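Putative serine protease (Human astrovirus 1, PDB 2W5E) is a trypsin-like serine protease that probably cleaves the viral nonstructural polyprotein into its functional products. Local coordinates at residues D124-A129 with A140-N145. Sequence-based numbering, arbitrary orientation.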
# COMPACT_ATOMS: atom_id res chain seq x y z
N ASP A 124 -12.39 32.86 4.51
CA ASP A 124 -12.90 32.58 3.16
C ASP A 124 -13.81 31.34 3.07
O ASP A 124 -14.08 30.68 4.07
CB ASP A 124 -11.74 32.43 2.17
CG ASP A 124 -11.01 33.74 1.92
OD1 ASP A 124 -11.66 34.72 1.51
OD2 ASP A 124 -9.77 33.77 2.12
N GLY A 125 -14.26 31.05 1.85
CA GLY A 125 -15.22 29.99 1.58
C GLY A 125 -14.76 28.57 1.84
O GLY A 125 -14.04 27.98 1.03
N MET A 126 -15.20 28.02 2.97
CA MET A 126 -14.94 26.62 3.31
C MET A 126 -16.20 25.76 3.30
O MET A 126 -16.16 24.60 3.70
CB MET A 126 -14.28 26.53 4.68
CG MET A 126 -12.84 26.97 4.72
SD MET A 126 -12.21 26.91 6.40
CE MET A 126 -10.46 26.75 6.05
N SER A 127 -17.32 26.33 2.84
CA SER A 127 -18.61 25.63 2.85
C SER A 127 -18.52 24.25 2.20
O SER A 127 -17.98 24.11 1.11
CB SER A 127 -19.70 26.46 2.15
OG SER A 127 -19.84 27.75 2.74
N GLY A 128 -19.05 23.25 2.90
CA GLY A 128 -19.07 21.87 2.41
C GLY A 128 -17.89 21.01 2.85
O GLY A 128 -17.95 19.78 2.76
N ALA A 129 -16.82 21.65 3.32
CA ALA A 129 -15.59 20.95 3.73
C ALA A 129 -15.83 19.87 4.78
O ALA A 129 -16.55 20.09 5.75
CB ALA A 129 -14.58 21.94 4.24
N ALA A 140 -18.24 15.68 10.49
CA ALA A 140 -19.13 16.81 10.24
C ALA A 140 -18.87 17.49 8.89
O ALA A 140 -17.85 17.25 8.25
CB ALA A 140 -19.02 17.82 11.38
N VAL A 141 -19.80 18.35 8.49
CA VAL A 141 -19.69 19.13 7.24
C VAL A 141 -19.67 20.63 7.56
O VAL A 141 -20.61 21.16 8.15
CB VAL A 141 -20.87 18.80 6.28
CG1 VAL A 141 -20.76 19.59 4.98
CG2 VAL A 141 -20.94 17.29 6.00
N HIS A 142 -18.62 21.31 7.18
CA HIS A 142 -18.46 22.70 7.47
C HIS A 142 -19.55 23.60 6.87
O HIS A 142 -19.85 23.52 5.74
CB HIS A 142 -17.12 23.18 7.01
CG HIS A 142 -16.87 24.62 7.30
ND1 HIS A 142 -16.09 25.05 8.34
CD2 HIS A 142 -17.30 25.74 6.68
CE1 HIS A 142 -16.04 26.36 8.35
NE2 HIS A 142 -16.76 26.80 7.35
N GLN A 143 -20.12 24.45 7.70
CA GLN A 143 -21.28 25.25 7.32
C GLN A 143 -20.98 26.74 7.22
O GLN A 143 -21.31 27.37 6.21
CB GLN A 143 -22.43 25.03 8.32
CG GLN A 143 -22.98 23.62 8.35
CD GLN A 143 -23.74 23.25 7.09
OE1 GLN A 143 -24.49 24.06 6.54
NE2 GLN A 143 -23.56 22.01 6.63
N THR A 144 -20.35 27.29 8.25
CA THR A 144 -20.17 28.74 8.35
C THR A 144 -19.01 29.14 9.25
O THR A 144 -18.39 28.30 9.91
CB THR A 144 -21.48 29.42 8.84
OG1 THR A 144 -21.35 30.85 8.75
CG2 THR A 144 -21.80 29.02 10.28
N ASN A 145 -18.70 30.44 9.26
CA ASN A 145 -17.71 30.98 10.19
C ASN A 145 -18.08 32.36 10.71
O ASN A 145 -18.76 33.14 10.04
CB ASN A 145 -16.31 31.00 9.56
CG ASN A 145 -16.25 31.80 8.27
OD1 ASN A 145 -16.61 32.97 8.23
ND2 ASN A 145 -15.75 31.17 7.22
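The imidazole of His142 packs against the turn that carries the catalytic serine, with the CB of Met126 over one ring face, displaced toward the rim. This CH-pi contact puts Met126 CB 3.8 Å from the centroid of the His142 ring. Met126 CG stands anti to its carbonyl carbon (chi1 -73°), and the extended chain beyond leads away to Ala96 and Val98 of strand 91-98, its SD passing obliquely to the ring. With CG anti to the backbone N (chi1 -179°), His142 brings its CD2 within 3.4 Å of Met126 O, while its ND1 is hydrogen-bonded to Tyr118 OH, which helps fix the ring's rotation. Residues Met126 to Ala129 form a type II beta turn with Gly128 at its third position, overlapping the Gly-X-Ser-Gly motif (Gly125 to Gly128) of chymotrypsin-like proteases, here in the second of two six-stranded barrels. Main-chain hydrogen bonds tie the turn to strand 138-146 through both main-chain polar atoms of His142: its N donates almost straight to Ala129 O (2.8 Å, 176°), and its O accepts from Gly128 N at 3.0 Å. Beside them, Val141 CG1 packs 3.6 Å from Gly128 O. Ser127 OG is hydrogen-bonded to His37 NE2 of the charge relay system, and Gln143 NE2 is hydrogen-bonded to the main-chain O of Asp65, the third member. At the far end, Asn145 ND2 approaches Asp124 O but hydrogen-bonds to Gln123 O.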